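Local coordinates for aminopeptidase-like protein (Chaetomium thermophilum, PDB 5JM6) that probably acts as a zinc-dependent aminopeptidase of the M18 family, assembled as a dodecamer and linked to the Cvt pathway of selective autophagy, at residues T55-T63 against P289-I300. Numbering follows the deposited sequence.
Sequences TQPYLDFMT and PATVGGLDKEFI
T63 OG1 is gripped by two bonds, one to each segment. It accepts a bond from A290 N at 3.2 Å, bent to 141° at the hydrogen, and donates to L59 O one helical turn back. That carbonyl also takes the backbone N-H of T63. With OG1 beside its own backbone N (chi1 -68°), the hydroxyl turns back along the helix to L59 O. The rest of the contact between the two segments is apolar. L59 splits its two methyls between partners: CD1 meets V292 CG1 at 3.6 Å, while CD2 sits 3.7 Å from A290 CB and also touches I300 CG2. M62 adds its CB against A290 CB at 3.9 Å. At the start of the helix, T55 CG2 packs on V292 CG1 at 3.8 Å, and T55 OG1 bonds to S493 O. I300 CD1 approaches the Y58 ring obliquely, 4.1 Å from CD2. Y58 also touches I305 and L309 of helix 305-320, whose first turn carries D306, a ligand of both zinc ions. At the hairpin's tip, G294 O accepts a hydrogen bond from W199 NE1 of a second subunit. Helix 55-64 packs on a β-hairpin, strands 291-293 and 299-302 of a three-stranded antiparallel sheet, with a type I turn and a classic bulge in which E298 and F299 face G293.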
loop_
_atom_site.group_PDB
_atom_site.type_symbol
_atom_site.label_atom_id
_atom_site.label_comp_id
_atom_site.label_asym_id
_atom_site.label_seq_id
_atom_site.Cartn_x
_atom_site.Cartn_y
_atom_site.Cartn_z
ATOM N N THR A 55 -12.436 -41.760 35.385
ATOM C CA THR A 55 -11.951 -40.384 35.467
ATOM C C THR A 55 -10.601 -40.282 36.180
ATOM O O THR A 55 -9.651 -39.732 35.626
ATOM C CB THR A 55 -12.966 -39.462 36.171
ATOM O OG1 THR A 55 -14.224 -39.527 35.487
ATOM C CG2 THR A 55 -12.471 -38.022 36.160
ATOM N N GLN A 56 -10.507 -40.785 37.407
ATOM C CA GLN A 56 -9.230 -40.717 38.118
ATOM C C GLN A 56 -8.142 -41.632 37.525
ATOM O O GLN A 56 -6.977 -41.234 37.491
ATOM C CB GLN A 56 -9.405 -41.009 39.611
ATOM C CG GLN A 56 -8.132 -40.745 40.421
ATOM C CD GLN A 56 -8.008 -39.302 40.891
ATOM O OE1 GLN A 56 -8.985 -38.552 40.896
ATOM N NE2 GLN A 56 -6.800 -38.906 41.284
ATOM N N PRO A 57 -8.495 -42.862 37.088
ATOM C CA PRO A 57 -7.435 -43.621 36.409
ATOM C C PRO A 57 -6.860 -42.906 35.181
ATOM O O PRO A 57 -5.651 -42.981 34.958
ATOM C CB PRO A 57 -8.141 -44.918 36.007
ATOM C CG PRO A 57 -9.171 -45.107 37.061
ATOM C CD PRO A 57 -9.663 -43.719 37.387
ATOM N N TYR A 58 -7.698 -42.215 34.412
ATOM C CA TYR A 58 -7.200 -41.435 33.283
ATOM C C TYR A 58 -6.326 -40.282 33.763
ATOM O O TYR A 58 -5.276 -40.009 33.182
ATOM C CB TYR A 58 -8.348 -40.891 32.432
ATOM C CG TYR A 58 -7.878 -40.013 31.289
ATOM C CD1 TYR A 58 -7.263 -40.565 30.173
ATOM C CD2 TYR A 58 -8.045 -38.634 31.330
ATOM C CE1 TYR A 58 -6.829 -39.770 29.127
ATOM C CE2 TYR A 58 -7.614 -37.829 30.287
ATOM C CZ TYR A 58 -7.008 -38.404 29.189
ATOM O OH TYR A 58 -6.577 -37.609 28.149
ATOM N N LEU A 59 -6.769 -39.607 34.820
ATOM C CA LEU A 59 -6.003 -38.514 35.406
ATOM C C LEU A 59 -4.598 -38.969 35.777
ATOM O O LEU A 59 -3.612 -38.359 35.364
ATOM C CB LEU A 59 -6.717 -37.950 36.635
ATOM C CG LEU A 59 -7.921 -37.049 36.361
ATOM C CD1 LEU A 59 -8.539 -36.570 37.664
ATOM C CD2 LEU A 59 -7.508 -35.871 35.497
ATOM N N ASP A 60 -4.512 -40.053 36.543
ATOM C CA ASP A 60 -3.223 -40.585 36.972
ATOM C C ASP A 60 -2.363 -41.014 35.791
ATOM O O ASP A 60 -1.144 -40.851 35.816
ATOM C CB ASP A 60 -3.414 -41.764 37.924
ATOM C CG ASP A 60 -4.049 -41.357 39.234
ATOM O OD1 ASP A 60 -3.890 -40.184 39.634
ATOM O OD2 ASP A 60 -4.704 -42.210 39.867
ATOM N N PHE A 61 -2.996 -41.568 34.764
ATOM C CA PHE A 61 -2.267 -41.957 33.566
ATOM C C PHE A 61 -1.588 -40.734 32.947
ATOM O O PHE A 61 -0.373 -40.730 32.753
ATOM C CB PHE A 61 -3.200 -42.639 32.561
ATOM C CG PHE A 61 -2.638 -42.732 31.172
ATOM C CD1 PHE A 61 -1.560 -43.555 30.894
ATOM C CD2 PHE A 61 -3.202 -42.003 30.138
ATOM C CE1 PHE A 61 -1.047 -43.639 29.612
ATOM C CE2 PHE A 61 -2.696 -42.084 28.857
ATOM C CZ PHE A 61 -1.618 -42.902 28.592
ATOM N N MET A 62 -2.368 -39.691 32.677
ATOM C CA MET A 62 -1.844 -38.474 32.062
ATOM C C MET A 62 -0.733 -37.835 32.889
ATOM O O MET A 62 0.275 -37.382 32.348
ATOM C CB MET A 62 -2.966 -37.457 31.845
ATOM C CG MET A 62 -4.046 -37.920 30.885
ATOM S SD MET A 62 -3.398 -38.390 29.269
ATOM C CE MET A 62 -2.772 -36.822 28.677
ATOM N N THR A 63 -0.919 -37.806 34.202
ATOM C CA THR A 63 0.029 -37.153 35.093
ATOM C C THR A 63 1.407 -37.820 35.087
ATOM O O THR A 63 2.432 -37.143 35.006
ATOM C CB THR A 63 -0.522 -37.121 36.535
ATOM O OG1 THR A 63 -1.650 -36.239 36.594
ATOM C CG2 THR A 63 0.540 -36.643 37.512
ATOM N N PRO A 289 0.014 -31.219 36.914
ATOM C CA PRO A 289 -0.776 -32.453 36.868
ATOM C C PRO A 289 -2.081 -32.276 36.111
ATOM O O PRO A 289 -2.604 -31.166 36.015
ATOM C CB PRO A 289 -1.060 -32.755 38.344
ATOM C CG PRO A 289 -0.050 -31.984 39.106
ATOM C CD PRO A 289 0.247 -30.764 38.294
ATOM N N ALA A 290 -2.591 -33.376 35.571
ATOM C CA ALA A 290 -3.950 -33.409 35.063
ATOM C C ALA A 290 -4.905 -33.262 36.237
ATOM O O ALA A 290 -4.608 -33.701 37.348
ATOM C CB ALA A 290 -4.212 -34.699 34.313
ATOM N N THR A 291 -6.053 -32.645 35.992
ATOM C CA THR A 291 -7.004 -32.382 37.060
ATOM C C THR A 291 -8.428 -32.346 36.540
ATOM O O THR A 291 -8.663 -32.282 35.334
ATOM C CB THR A 291 -6.709 -31.047 37.766
ATOM O OG1 THR A 291 -7.627 -30.868 38.850
ATOM C CG2 THR A 291 -6.857 -29.891 36.789
ATOM N N VAL A 292 -9.379 -32.401 37.462
ATOM C CA VAL A 292 -10.765 -32.142 37.121
ATOM C C VAL A 292 -11.080 -30.710 37.520
ATOM O O VAL A 292 -10.486 -30.171 38.457
ATOM C CB VAL A 292 -11.735 -33.122 37.802
ATOM C CG1 VAL A 292 -11.521 -34.527 37.267
ATOM C CG2 VAL A 292 -11.564 -33.082 39.309
ATOM N N GLY A 293 -11.975 -30.076 36.773
ATOM C CA GLY A 293 -12.247 -28.667 36.970
ATOM C C GLY A 293 -13.648 -28.249 36.582
ATOM O O GLY A 293 -14.437 -29.046 36.076
ATOM N N GLY A 294 -13.949 -26.977 36.814
ATOM C CA GLY A 294 -15.287 -26.462 36.616
ATOM C C GLY A 294 -16.037 -26.473 37.931
ATOM O O GLY A 294 -15.619 -27.131 38.885
ATOM N N LEU A 295 -17.145 -25.745 37.981
ATOM C CA LEU A 295 -17.928 -25.634 39.205
ATOM C C LEU A 295 -18.395 -26.999 39.704
ATOM O O LEU A 295 -18.450 -27.243 40.908
ATOM C CB LEU A 295 -19.128 -24.712 38.981
ATOM C CG LEU A 295 -18.789 -23.239 38.748
ATOM C CD1 LEU A 295 -19.997 -22.489 38.221
ATOM C CD2 LEU A 295 -18.279 -22.599 40.031
ATOM N N ASP A 296 -18.783 -27.863 38.774
ATOM C CA ASP A 296 -19.229 -29.213 39.103
ATOM C C ASP A 296 -18.191 -30.316 38.844
ATOM O O ASP A 296 -18.522 -31.500 38.910
ATOM C CB ASP A 296 -20.524 -29.519 38.361
ATOM C CG ASP A 296 -21.477 -30.358 39.182
ATOM O OD1 ASP A 296 -21.323 -30.396 40.423
ATOM O OD2 ASP A 296 -22.389 -30.968 38.590
ATOM N N LYS A 297 -16.970 -29.922 38.484
ATOM C CA LYS A 297 -15.901 -30.861 38.131
ATOM C C LYS A 297 -16.314 -31.729 36.941
ATOM O O LYS A 297 -16.121 -32.946 36.936
ATOM C CB LYS A 297 -15.503 -31.722 39.337
ATOM C CG LYS A 297 -14.819 -30.913 40.431
ATOM C CD LYS A 297 -14.670 -31.681 41.730
ATOM C CE LYS A 297 -14.151 -30.765 42.829
ATOM N NZ LYS A 297 -13.782 -31.517 44.056
ATOM N N GLU A 298 -16.890 -31.070 35.937
ATOM C CA GLU A 298 -17.278 -31.709 34.683
ATOM C C GLU A 298 -16.126 -31.755 33.686
ATOM O O GLU A 298 -16.180 -32.486 32.701
ATOM C CB GLU A 298 -18.451 -30.971 34.033
ATOM C CG GLU A 298 -19.560 -30.548 34.974
ATOM C CD GLU A 298 -19.638 -29.040 35.138
ATOM O OE1 GLU A 298 -18.580 -28.403 35.331
ATOM O OE2 GLU A 298 -20.758 -28.491 35.068
ATOM N N PHE A 299 -15.090 -30.966 33.947
ATOM C CA PHE A 299 -13.986 -30.788 33.009
ATOM C C PHE A 299 -12.762 -31.571 33.443
ATOM O O PHE A 299 -12.568 -31.819 34.629
ATOM C CB PHE A 299 -13.599 -29.312 32.884
ATOM C CG PHE A 299 -14.658 -28.447 32.280
ATOM C CD1 PHE A 299 -15.255 -28.787 31.078
ATOM C CD2 PHE A 299 -15.054 -27.282 32.914
ATOM C CE1 PHE A 299 -16.226 -27.983 30.524
ATOM C CE2 PHE A 299 -16.025 -26.478 32.366
ATOM C CZ PHE A 299 -16.615 -26.834 31.172
ATOM N N ILE A 300 -11.957 -31.986 32.474
ATOM C CA ILE A 300 -10.608 -32.453 32.759
ATOM C C ILE A 300 -9.607 -31.509 32.100
ATOM O O ILE A 300 -9.667 -31.276 30.895
ATOM C CB ILE A 300 -10.377 -33.894 32.269
ATOM C CG1 ILE A 300 -11.137 -34.879 33.157
ATOM C CG2 ILE A 300 -8.896 -34.236 32.286
ATOM C CD1 ILE A 300 -11.097 -36.305 32.659
#